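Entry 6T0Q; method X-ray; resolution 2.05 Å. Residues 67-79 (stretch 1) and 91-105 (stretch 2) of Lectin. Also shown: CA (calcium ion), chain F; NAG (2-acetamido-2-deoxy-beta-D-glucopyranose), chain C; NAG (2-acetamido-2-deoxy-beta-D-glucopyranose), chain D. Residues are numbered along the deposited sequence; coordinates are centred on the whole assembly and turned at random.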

# COMPACT_ATOMS: atom_id res chain seq x y z
N SER A 67 10.42 20.62 11.15
CA SER A 67 11.11 19.43 11.61
C SER A 67 10.40 18.19 11.09
O SER A 67 9.17 18.17 10.94
CB SER A 67 11.18 19.41 13.14
OG SER A 67 9.94 19.75 13.70
N VAL A 68 11.18 17.17 10.77
CA VAL A 68 10.67 15.94 10.16
C VAL A 68 10.86 14.74 11.09
O VAL A 68 9.91 14.02 11.38
CB VAL A 68 11.35 15.69 8.80
CG1 VAL A 68 10.89 14.35 8.20
CG2 VAL A 68 11.06 16.85 7.84
N CYS A 69 12.08 14.52 11.56
CA CYS A 69 12.38 13.36 12.39
C CYS A 69 13.67 13.65 13.14
O CYS A 69 14.35 14.64 12.88
CB CYS A 69 12.48 12.09 11.54
SG CYS A 69 13.68 12.17 10.19
N ALA A 70 13.99 12.76 14.10
CA ALA A 70 15.14 12.97 14.97
C ALA A 70 15.88 11.67 15.21
O ALA A 70 15.26 10.61 15.34
CB ALA A 70 14.75 13.55 16.34
N THR A 71 17.21 11.78 15.28
CA THR A 71 18.07 10.73 15.80
C THR A 71 18.42 11.10 17.24
O THR A 71 18.90 12.21 17.49
CB THR A 71 19.34 10.61 14.96
OG1 THR A 71 19.00 10.25 13.62
CG2 THR A 71 20.28 9.58 15.56
N ILE A 72 18.15 10.20 18.18
CA ILE A 72 18.32 10.49 19.60
C ILE A 72 19.35 9.54 20.19
O ILE A 72 19.34 8.34 19.89
CB ILE A 72 16.98 10.38 20.36
CG1 ILE A 72 15.99 11.44 19.84
CG2 ILE A 72 17.17 10.49 21.88
CD1 ILE A 72 14.53 11.14 20.16
N VAL A 73 20.25 10.07 21.02
CA VAL A 73 21.12 9.24 21.86
C VAL A 73 20.93 9.69 23.30
O VAL A 73 21.02 10.88 23.59
CB VAL A 73 22.61 9.33 21.46
CG1 VAL A 73 23.47 8.51 22.44
CG2 VAL A 73 22.82 8.82 20.01
N VAL A 74 20.66 8.73 24.20
CA VAL A 74 20.34 9.06 25.58
C VAL A 74 21.11 8.13 26.51
O VAL A 74 21.31 6.95 26.20
CB VAL A 74 18.81 9.00 25.84
CG1 VAL A 74 18.24 7.64 25.46
CG2 VAL A 74 18.50 9.35 27.30
N ALA A 75 21.58 8.67 27.64
CA ALA A 75 22.28 7.91 28.66
C ALA A 75 21.76 8.33 30.02
O ALA A 75 21.25 9.44 30.18
CB ALA A 75 23.79 8.12 28.58
N SER A 76 21.92 7.46 31.01
CA SER A 76 21.33 7.76 32.31
C SER A 76 22.08 7.07 33.42
O SER A 76 22.63 5.98 33.25
CB SER A 76 19.85 7.33 32.36
OG SER A 76 19.71 5.94 32.06
N ASP A 77 22.03 7.68 34.60
CA ASP A 77 22.43 7.02 35.83
C ASP A 77 21.27 7.22 36.79
O ASP A 77 21.09 8.33 37.29
CB ASP A 77 23.73 7.62 36.37
CG ASP A 77 24.24 6.93 37.63
OD1 ASP A 77 23.55 6.03 38.15
OD2 ASP A 77 25.35 7.30 38.08
N ASP A 78 20.46 6.18 37.04
CA ASP A 78 20.65 4.80 36.59
C ASP A 78 19.83 4.40 35.36
O ASP A 78 20.27 3.57 34.58
CB ASP A 78 20.27 3.83 37.72
CG ASP A 78 21.21 3.88 38.88
OD1 ASP A 78 22.25 3.19 38.81
OD2 ASP A 78 20.93 4.61 39.86
N ALA A 79 18.63 4.95 35.21
CA ALA A 79 17.72 4.46 34.18
C ALA A 79 16.86 5.61 33.68
O ALA A 79 16.77 6.67 34.31
CB ALA A 79 16.85 3.32 34.72
N THR A 91 12.91 2.83 26.68
CA THR A 91 13.39 2.76 28.05
C THR A 91 14.79 2.17 28.01
O THR A 91 15.09 1.32 27.17
CB THR A 91 12.47 1.90 28.94
OG1 THR A 91 12.62 0.53 28.58
CG2 THR A 91 11.02 2.29 28.73
N GLY A 92 15.64 2.65 28.90
CA GLY A 92 17.02 2.19 28.91
C GLY A 92 17.67 2.49 30.24
O GLY A 92 17.02 2.91 31.20
N ALA A 93 18.98 2.27 30.29
CA ALA A 93 19.70 2.41 31.55
C ALA A 93 21.18 2.44 31.26
O ALA A 93 21.64 1.71 30.38
CB ALA A 93 19.37 1.25 32.51
N GLY A 94 21.91 3.26 31.99
CA GLY A 94 23.36 3.11 31.97
C GLY A 94 24.04 4.30 31.31
O GLY A 94 23.51 4.93 30.38
N PHE A 95 25.25 4.60 31.79
CA PHE A 95 25.99 5.76 31.34
C PHE A 95 27.28 5.42 30.61
O PHE A 95 27.92 6.33 30.08
CB PHE A 95 26.32 6.69 32.52
CG PHE A 95 27.12 6.04 33.62
CD1 PHE A 95 28.51 6.03 33.57
CD2 PHE A 95 26.49 5.46 34.71
CE1 PHE A 95 29.26 5.44 34.59
CE2 PHE A 95 27.22 4.85 35.73
CZ PHE A 95 28.61 4.85 35.68
N ARG A 96 27.67 4.14 30.56
CA ARG A 96 28.87 3.78 29.83
C ARG A 96 28.64 3.82 28.32
O ARG A 96 29.56 4.15 27.56
CB ARG A 96 29.36 2.39 30.25
CG ARG A 96 29.70 2.25 31.76
CD ARG A 96 30.89 3.11 32.22
NE ARG A 96 31.24 2.85 33.63
CZ ARG A 96 32.15 3.53 34.33
NH1 ARG A 96 32.84 4.53 33.77
NH2 ARG A 96 32.38 3.20 35.60
N GLN A 97 27.42 3.52 27.88
CA GLN A 97 27.08 3.54 26.46
C GLN A 97 25.70 4.16 26.28
O GLN A 97 24.76 3.81 26.99
CB GLN A 97 27.10 2.13 25.86
CG GLN A 97 26.74 2.08 24.38
CD GLN A 97 26.74 0.67 23.82
OE1 GLN A 97 27.59 0.31 23.01
NE2 GLN A 97 25.77 -0.12 24.24
N GLY A 98 25.58 5.06 25.31
CA GLY A 98 24.29 5.66 25.04
C GLY A 98 23.34 4.68 24.37
O GLY A 98 23.73 3.61 23.89
N GLN A 99 22.06 5.05 24.35
CA GLN A 99 21.00 4.30 23.69
C GLN A 99 20.49 5.09 22.49
O GLN A 99 20.15 6.26 22.63
CB GLN A 99 19.85 4.03 24.65
CG GLN A 99 18.64 3.35 24.00
CD GLN A 99 17.52 3.12 25.00
OE1 GLN A 99 17.10 4.05 25.69
NE2 GLN A 99 17.06 1.89 25.12
N ALA A 100 20.41 4.44 21.33
CA ALA A 100 19.92 5.09 20.12
C ALA A 100 18.40 4.95 20.01
O ALA A 100 17.86 3.85 20.18
CB ALA A 100 20.57 4.48 18.88
N LEU A 101 17.72 6.05 19.69
CA LEU A 101 16.28 6.05 19.46
C LEU A 101 15.99 6.91 18.23
O LEU A 101 16.68 7.90 17.98
CB LEU A 101 15.52 6.59 20.68
CG LEU A 101 15.71 5.88 22.03
CD1 LEU A 101 15.02 6.67 23.14
CD2 LEU A 101 15.14 4.45 21.99
N PHE A 102 14.94 6.55 17.48
CA PHE A 102 14.54 7.28 16.28
C PHE A 102 13.05 7.58 16.35
O PHE A 102 12.28 6.74 16.82
CB PHE A 102 14.83 6.48 14.99
CG PHE A 102 16.27 6.04 14.85
CD1 PHE A 102 16.70 4.85 15.41
CD2 PHE A 102 17.18 6.83 14.17
CE1 PHE A 102 18.02 4.44 15.29
CE2 PHE A 102 18.51 6.43 14.03
CZ PHE A 102 18.93 5.24 14.59
N VAL A 103 12.64 8.77 15.89
CA VAL A 103 11.24 9.18 16.07
C VAL A 103 10.88 10.22 15.01
O VAL A 103 11.70 11.06 14.63
CB VAL A 103 10.99 9.71 17.50
CG1 VAL A 103 11.69 11.06 17.72
CG2 VAL A 103 9.49 9.82 17.80
N ALA A 104 9.63 10.14 14.53
CA ALA A 104 9.03 11.20 13.73
C ALA A 104 8.64 12.39 14.60
O ALA A 104 8.35 12.25 15.79
CB ALA A 104 7.79 10.69 12.99
N LEU A 105 8.61 13.58 14.00
CA LEU A 105 8.41 14.81 14.75
C LEU A 105 7.23 15.60 14.19
O LEU A 105 6.85 15.44 13.03
CB LEU A 105 9.66 15.70 14.73
CG LEU A 105 10.89 15.09 15.42
CD1 LEU A 105 12.05 16.08 15.32
CD2 LEU A 105 10.56 14.76 16.88
CA CA F . 22.80 6.34 40.58
C1 NAG C . 10.51 1.59 18.46
C2 NAG C . 11.63 2.07 19.40
C3 NAG C . 11.70 1.20 20.67
C4 NAG C . 10.32 0.98 21.30
C5 NAG C . 9.31 0.54 20.25
C6 NAG C . 7.90 0.45 20.78
C7 NAG C . 13.66 3.13 18.44
C8 NAG C . 14.97 2.86 17.77
N2 NAG C . 12.91 2.04 18.71
O3 NAG C . 12.55 1.81 21.63
O4 NAG C . 10.33 0.17 22.42
O5 NAG C . 9.29 1.49 19.18
O6 NAG C . 7.44 1.71 21.26
O7 NAG C . 13.30 4.25 18.72
C1 NAG D . 10.43 -1.22 22.46
C2 NAG D . 11.28 -1.69 23.65
C3 NAG D . 11.33 -3.22 23.69
C4 NAG D . 9.93 -3.82 23.66
C5 NAG D . 9.16 -3.28 22.46
C6 NAG D . 7.73 -3.78 22.40
C7 NAG D . 13.04 -0.07 24.27
C8 NAG D . 14.47 0.33 24.05
N2 NAG D . 12.63 -1.14 23.58
O3 NAG D . 12.01 -3.65 24.86
O4 NAG D . 9.98 -5.24 23.57
O5 NAG D . 9.11 -1.84 22.52
O6 NAG D . 6.79 -2.73 22.56
O7 NAG D . 12.31 0.55 25.03
O HOH W 1 6.86 17.10 10.43
O HOH W 2 7.33 14.34 10.33
O HOH W 3 24.00 3.90 40.63

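The two stretches form an antiparallel β-sheet contact, in which a regular backbone ladder between strands 67-76 and 98-104 carries an apolar row on one face and gives way to looser pairing near a calcium site. The strands run at 149° to one another, and the ladder is built from reciprocal amide bonds. Ala 70 N donates to Val 103 O (2.9 Å) and Val 103 N returns a bond to Ala 70 O (3.2 Å); Ile 72 N to Leu 101 O (2.7 Å) and Leu 101 N to Ile 72 O (2.8 Å) follow, then Val 74 N to Gln 99 O (3.0 Å) and Gln 99 N to Val 74 O (2.8 Å). Between these rungs the strands come close enough for CA-H...O contacts, as from Val 73 CA to Gln 99 O at 3.2 Å.

Side chains of the hydrogen-bonded pairs share one face. There Ile 72 CD1 packs against Val 103 CG1 (3.7 Å) and Val 74 CG1 against Leu 101 CD1 (4.1 Å), while Leu 105 extends the row, its CD1 lying 3.8 Å from Ala 70 CB. Gly 98 leaves room for Val 73: an ideal CB there would clash with Val 73 CG1 at 2.6 Å.

Beyond the corner at residues 95-97, pairing loosens. Ser 76 N still donates to Gly 94 O with a nearly straight geometry (3.1 Å, 174°), but Gly 94 N makes only weak bonds, including those to Ser 76 O and Asp 78 O, both at 3.1 Å. The backbone angles of Gly 94 themselves call for glycine. The first stretch turns at Asp 77 and Asp 78, joined by a cis peptide, and both bind calcium, through Asp 77 OD1 and Asp 78 OD2, each 2.6 Å from the CA ion.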